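Local structure of putative peptidase (Chlamydophila abortus, 3CE2) at residues K154-G166 and K261-N275. The protein is a putative zinc metallopeptidase of the M3B (oligoendopeptidase F) family that probably degrades small bioactive peptides. Sequence-based numbering, arbitrary orientation.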
loop_
_atom_site.group_PDB
_atom_site.type_symbol
_atom_site.label_atom_id
_atom_site.label_comp_id
_atom_site.label_asym_id
_atom_site.label_seq_id
_atom_site.Cartn_x
_atom_site.Cartn_y
_atom_site.Cartn_z
ATOM N N LYS A 154 -6.267 20.014 -7.042
ATOM C CA LYS A 154 -5.243 19.004 -7.336
ATOM C C LYS A 154 -4.689 19.148 -8.745
ATOM O O LYS A 154 -3.525 18.901 -8.976
ATOM C CB LYS A 154 -5.805 17.595 -7.189
ATOM C CG LYS A 154 -5.567 16.946 -5.837
ATOM C CD LYS A 154 -6.206 15.524 -5.772
ATOM C CE LYS A 154 -7.726 15.538 -6.143
ATOM N NZ LYS A 154 -8.416 14.204 -6.136
ATOM N N ILE A 155 -5.520 19.528 -9.698
ATOM C CA ILE A 155 -5.028 19.666 -11.052
ATOM C C ILE A 155 -4.330 20.986 -11.337
ATOM O O ILE A 155 -3.305 21.007 -11.999
ATOM C CB ILE A 155 -6.119 19.473 -12.050
ATOM C CG1 ILE A 155 -6.584 18.001 -12.006
ATOM C CG2 ILE A 155 -5.606 19.909 -13.423
ATOM C CD1 ILE A 155 -7.863 17.716 -12.819
ATOM N N PHE A 156 -4.882 22.087 -10.846
ATOM C CA PHE A 156 -4.292 23.421 -11.058
ATOM C C PHE A 156 -2.979 23.618 -10.291
ATOM O O PHE A 156 -2.173 24.461 -10.648
ATOM C CB PHE A 156 -5.270 24.539 -10.654
ATOM C CG PHE A 156 -6.544 24.614 -11.485
ATOM C CD1 PHE A 156 -6.512 24.531 -12.868
ATOM C CD2 PHE A 156 -7.767 24.822 -10.872
ATOM C CE1 PHE A 156 -7.685 24.626 -13.630
ATOM C CE2 PHE A 156 -8.932 24.907 -11.621
ATOM C CZ PHE A 156 -8.880 24.810 -13.016
ATOM N N ARG A 157 -2.760 22.855 -9.231
ATOM C CA ARG A 157 -1.516 22.997 -8.489
ATOM C C ARG A 157 -0.306 22.637 -9.348
ATOM O O ARG A 157 0.834 22.968 -9.009
ATOM C CB ARG A 157 -1.541 22.132 -7.211
ATOM C CG ARG A 157 -2.101 22.891 -6.018
ATOM C CD ARG A 157 -2.333 22.014 -4.784
ATOM N NE ARG A 157 -1.117 21.841 -3.994
ATOM C CZ ARG A 157 -0.339 20.774 -4.070
ATOM N NH1 ARG A 157 -0.676 19.765 -4.889
ATOM N NH2 ARG A 157 0.756 20.722 -3.321
ATOM N N LEU A 158 -0.555 21.949 -10.455
ATOM C CA LEU A 158 0.525 21.439 -11.296
ATOM C C LEU A 158 1.017 22.471 -12.309
ATOM O O LEU A 158 2.046 22.290 -12.952
ATOM C CB LEU A 158 0.099 20.136 -12.001
ATOM C CG LEU A 158 -0.009 18.938 -11.036
ATOM C CD1 LEU A 158 -0.539 17.653 -11.687
ATOM C CD2 LEU A 158 1.313 18.712 -10.334
ATOM N N SER A 159 0.269 23.554 -12.437
ATOM C CA SER A 159 0.591 24.624 -13.373
ATOM C C SER A 159 1.991 25.195 -13.124
ATOM O O SER A 159 2.750 25.404 -14.062
ATOM C CB SER A 159 -0.444 25.743 -13.232
ATOM O OG SER A 159 -0.392 26.285 -11.909
ATOM N N ILE A 160 2.334 25.453 -11.870
ATOM C CA ILE A 160 3.626 26.059 -11.578
ATOM C C ILE A 160 4.839 25.124 -11.784
ATOM O O ILE A 160 5.989 25.536 -11.610
ATOM C CB ILE A 160 3.641 26.648 -10.154
ATOM C CG1 ILE A 160 3.446 25.549 -9.103
ATOM C CG2 ILE A 160 2.540 27.687 -10.008
ATOM C CD1 ILE A 160 3.748 26.023 -7.662
ATOM N N HIS A 161 4.583 23.864 -12.129
ATOM C CA HIS A 161 5.651 22.903 -12.411
ATOM C C HIS A 161 5.354 22.231 -13.748
ATOM O O HIS A 161 5.626 21.054 -13.921
ATOM C CB HIS A 161 5.743 21.816 -11.320
ATOM C CG HIS A 161 6.031 22.337 -9.944
ATOM N ND1 HIS A 161 7.283 22.753 -9.547
ATOM C CD2 HIS A 161 5.237 22.463 -8.853
ATOM C CE1 HIS A 161 7.247 23.142 -8.283
ATOM N NE2 HIS A 161 6.014 22.977 -7.837
ATOM N N THR A 162 4.749 22.971 -14.671
ATOM C CA THR A 162 4.434 22.477 -16.006
ATOM C C THR A 162 4.815 23.548 -17.029
ATOM O O THR A 162 4.271 24.664 -17.006
ATOM C CB THR A 162 2.938 22.153 -16.150
ATOM O OG1 THR A 162 2.592 21.080 -15.274
ATOM C CG2 THR A 162 2.582 21.736 -17.559
ATOM N N GLY A 163 5.751 23.207 -17.918
ATOM C CA GLY A 163 6.285 24.159 -18.892
ATOM C C GLY A 163 5.520 24.181 -20.209
ATOM O O GLY A 163 4.393 23.683 -20.302
ATOM N N THR A 164 6.136 24.759 -21.233
ATOM C CA THR A 164 5.485 24.886 -22.529
ATOM C C THR A 164 5.203 23.497 -23.077
ATOM O O THR A 164 5.842 22.533 -22.697
ATOM C CB THR A 164 6.354 25.676 -23.526
ATOM O OG1 THR A 164 7.318 24.790 -24.113
ATOM C CG2 THR A 164 7.072 26.861 -22.817
ATOM N N PRO A 165 4.229 23.388 -23.960
ATOM C CA PRO A 165 3.773 22.072 -24.371
ATOM C C PRO A 165 4.845 21.256 -25.083
ATOM O O PRO A 165 4.829 20.028 -25.000
ATOM C CB PRO A 165 2.588 22.385 -25.296
ATOM C CG PRO A 165 2.158 23.790 -24.904
ATOM C CD PRO A 165 3.454 24.471 -24.580
ATOM N N GLY A 166 5.758 21.947 -25.767
ATOM C CA GLY A 166 6.951 21.340 -26.364
ATOM C C GLY A 166 7.962 20.895 -25.305
ATOM O O GLY A 166 8.482 19.781 -25.378
ATOM N N LYS A 261 11.218 20.293 -13.852
ATOM C CA LYS A 261 9.844 20.674 -13.609
ATOM C C LYS A 261 9.749 21.741 -12.513
ATOM O O LYS A 261 8.675 22.033 -12.000
ATOM C CB LYS A 261 8.979 19.457 -13.319
ATOM C CG LYS A 261 8.725 18.620 -14.539
ATOM C CD LYS A 261 7.565 17.656 -14.316
ATOM C CE LYS A 261 7.925 16.304 -14.901
ATOM N NZ LYS A 261 7.163 15.166 -14.323
ATOM N N ARG A 262 10.895 22.319 -12.177
ATOM C CA ARG A 262 10.972 23.476 -11.294
ATOM C C ARG A 262 10.823 23.102 -9.833
ATOM O O ARG A 262 10.403 23.922 -9.018
ATOM C CB ARG A 262 9.979 24.587 -11.703
ATOM C CG ARG A 262 10.324 25.280 -13.046
ATOM C CD ARG A 262 9.721 26.707 -13.200
ATOM N NE ARG A 262 8.325 26.737 -13.663
ATOM C CZ ARG A 262 7.745 25.832 -14.464
ATOM N NH1 ARG A 262 8.434 24.787 -14.944
ATOM N NH2 ARG A 262 6.461 25.980 -14.799
ATOM N N TYR A 263 11.196 21.873 -9.493
ATOM C CA TYR A 263 11.266 21.487 -8.085
ATOM C C TYR A 263 12.681 21.678 -7.579
ATOM O O TYR A 263 13.619 21.588 -8.354
ATOM C CB TYR A 263 10.848 20.030 -7.871
ATOM C CG TYR A 263 9.415 19.699 -8.239
ATOM C CD1 TYR A 263 8.339 20.090 -7.425
ATOM C CD2 TYR A 263 9.132 18.960 -9.369
ATOM C CE1 TYR A 263 7.028 19.767 -7.768
ATOM C CE2 TYR A 263 7.825 18.623 -9.704
ATOM C CZ TYR A 263 6.785 19.032 -8.911
ATOM O OH TYR A 263 5.508 18.683 -9.278
ATOM N N ASN A 264 12.820 21.907 -6.278
ATOM C CA ASN A 264 14.104 22.152 -5.637
ATOM C C ASN A 264 14.836 20.912 -5.157
ATOM O O ASN A 264 15.911 21.017 -4.558
ATOM C CB ASN A 264 13.909 23.075 -4.433
ATOM C CG ASN A 264 13.598 24.498 -4.840
ATOM O OD1 ASN A 264 14.258 25.068 -5.717
ATOM N ND2 ASN A 264 12.589 25.085 -4.207
ATOM N N SER A 265 14.243 19.744 -5.381
ATOM C CA SER A 265 14.828 18.473 -4.967
ATOM C C SER A 265 13.846 17.401 -5.383
ATOM O O SER A 265 12.704 17.719 -5.704
ATOM C CB SER A 265 15.008 18.432 -3.461
ATOM O OG SER A 265 13.736 18.411 -2.855
ATOM N N CYS A 266 14.274 16.139 -5.367
ATOM C CA CYS A 266 13.434 15.045 -5.860
ATOM C C CYS A 266 12.346 14.731 -4.868
ATOM O O CYS A 266 11.222 14.394 -5.260
ATOM C CB CYS A 266 14.270 13.799 -6.120
ATOM S SG CYS A 266 15.639 14.121 -7.220
ATOM N N LEU A 267 12.694 14.844 -3.584
ATOM C CA LEU A 267 11.732 14.710 -2.505
ATOM C C LEU A 267 10.528 15.623 -2.723
ATOM O O LEU A 267 9.382 15.163 -2.655
ATOM C CB LEU A 267 12.383 15.011 -1.159
ATOM C CG LEU A 267 11.471 14.869 0.069
ATOM C CD1 LEU A 267 11.027 13.417 0.342
ATOM C CD2 LEU A 267 12.180 15.428 1.268
ATOM N N GLN A 268 10.775 16.902 -3.006
ATOM C CA GLN A 268 9.666 17.862 -3.196
ATOM C C GLN A 268 8.878 17.480 -4.410
ATOM O O GLN A 268 7.663 17.628 -4.427
ATOM C CB GLN A 268 10.144 19.306 -3.346
ATOM C CG GLN A 268 10.721 19.905 -2.063
ATOM C CD GLN A 268 10.976 21.417 -2.144
ATOM O OE1 GLN A 268 11.390 21.940 -3.184
ATOM N NE2 GLN A 268 10.734 22.117 -1.031
ATOM N N ALA A 269 9.575 16.980 -5.424
ATOM C CA ALA A 269 8.905 16.509 -6.634
ATOM C C ALA A 269 7.925 15.390 -6.317
ATOM O O ALA A 269 6.818 15.369 -6.829
ATOM C CB ALA A 269 9.920 16.058 -7.697
ATOM N N ALA A 270 8.342 14.467 -5.465
ATOM C CA ALA A 270 7.508 13.329 -5.097
ATOM C C ALA A 270 6.411 13.661 -4.086
ATOM O O ALA A 270 5.375 13.015 -4.062
ATOM C CB ALA A 270 8.389 12.205 -4.561
ATOM N N LEU A 271 6.641 14.656 -3.243
ATOM C CA LEU A 271 5.715 14.948 -2.151
ATOM C C LEU A 271 4.624 15.924 -2.555
ATOM O O LEU A 271 3.660 16.148 -1.817
ATOM C CB LEU A 271 6.469 15.527 -0.951
ATOM C CG LEU A 271 7.416 14.621 -0.172
ATOM C CD1 LEU A 271 7.699 15.260 1.154
ATOM C CD2 LEU A 271 6.829 13.261 0.049
ATOM N N TYR A 272 4.767 16.498 -3.733
ATOM C CA TYR A 272 3.904 17.595 -4.143
ATOM C C TYR A 272 2.478 17.149 -4.427
ATOM O O TYR A 272 1.518 17.774 -3.974
ATOM C CB TYR A 272 4.498 18.295 -5.370
ATOM C CG TYR A 272 3.826 19.599 -5.714
ATOM C CD1 TYR A 272 3.997 20.737 -4.912
ATOM C CD2 TYR A 272 3.000 19.694 -6.830
ATOM C CE1 TYR A 272 3.366 21.936 -5.228
ATOM C CE2 TYR A 272 2.386 20.885 -7.167
ATOM C CZ TYR A 272 2.561 22.004 -6.370
ATOM O OH TYR A 272 1.926 23.180 -6.744
ATOM N N HIS A 273 2.346 16.079 -5.196
ATOM C CA HIS A 273 1.048 15.564 -5.553
ATOM C C HIS A 273 0.130 15.544 -4.326
ATOM O O HIS A 273 -0.975 16.081 -4.343
ATOM C CB HIS A 273 1.195 14.160 -6.160
ATOM C CG HIS A 273 -0.110 13.520 -6.532
ATOM N ND1 HIS A 273 -1.091 14.182 -7.253
ATOM C CD2 HIS A 273 -0.598 12.277 -6.287
ATOM C CE1 HIS A 273 -2.127 13.378 -7.424
ATOM N NE2 HIS A 273 -1.852 12.216 -6.853
ATOM N N ASN A 274 0.604 14.930 -3.257
ATOM C CA ASN A 274 -0.170 14.805 -2.032
ATOM C C ASN A 274 -0.023 15.997 -1.112
ATOM O O ASN A 274 -0.528 15.986 0.013
ATOM C CB ASN A 274 0.282 13.573 -1.275
ATOM C CG ASN A 274 -0.368 12.327 -1.779
ATOM O OD1 ASN A 274 0.235 11.252 -1.751
ATOM N ND2 ASN A 274 -1.622 12.447 -2.234
ATOM N N ASN A 275 0.695 17.011 -1.582
ATOM C CA ASN A 275 0.908 18.208 -0.800
ATOM C C ASN A 275 1.536 17.952 0.575
ATOM O O ASN A 275 1.075 18.482 1.584
ATOM C CB ASN A 275 -0.408 18.920 -0.596
ATOM C CG ASN A 275 -0.205 20.323 -0.139
ATOM O OD1 ASN A 275 0.902 20.847 -0.253
ATOM N ND2 ASN A 275 -1.249 20.949 0.392
#
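Arg-157 and Tyr-272 grip each other twice over, side chain to main chain in both directions. The Tyr-272 hydroxyl donates to Arg-157 O (OH to O 2.5 Å), while Arg-157 returns the bond end-on, its NH1 and NH2 both directed at Tyr-272 O, each 3.1 Å from it and with the acceptor lying in the guanidinium plane. A bend at chi3 (84°) folds the arginine back, laying the guanidinium flat over one face of the Tyr-272 ring as a cation-pi stack, with CZ 4.0 Å from the ring centroid. Asn-275 covers the other guanidinium face with CB. This residue, at positive phi, is the C-prime position of the Schellman motif closing helix 266-271, and its N-H is a third donor to Tyr-272 O.

His-161 occupies the opposite face of Tyr-272, meeting it edge-on through CD2 in a T-shaped pair with planes at 77°. The same imidazole stacks face-to-face on Tyr-263, centroids 3.8 Å apart, and Ala-269 backs the far side of that phenol. At the imidazole edge, ND1 of His-161 donates to Lys-261 O, 2.9 Å away, which, with the stack, helps to set the ring's rotation. Further along, Arg-262 spreads a guanidinium face over Ile-160 O and makes a weak bond from NH2 to Thr-162 O.

Apolar packing completes the border: Leu-158 CD2 abuts the Tyr-272 edge, and Ile-160 CD1 approaches its hydroxyl end.

The contact joins the connection between helices 149-156 and 165-174 to the loops flanking helix 266-271, near the surface and away from the zinc sites. Its chemistry illustrates how cationic and aromatic side chains can tie irregular chain together by donating hydrogen bonds to main-chain carbonyls: the Arg-157 charge is probably stabilised by the Tyr-272 ring against its face and the carbonyl oxygen at its edge, without any salt bridge across the two segments.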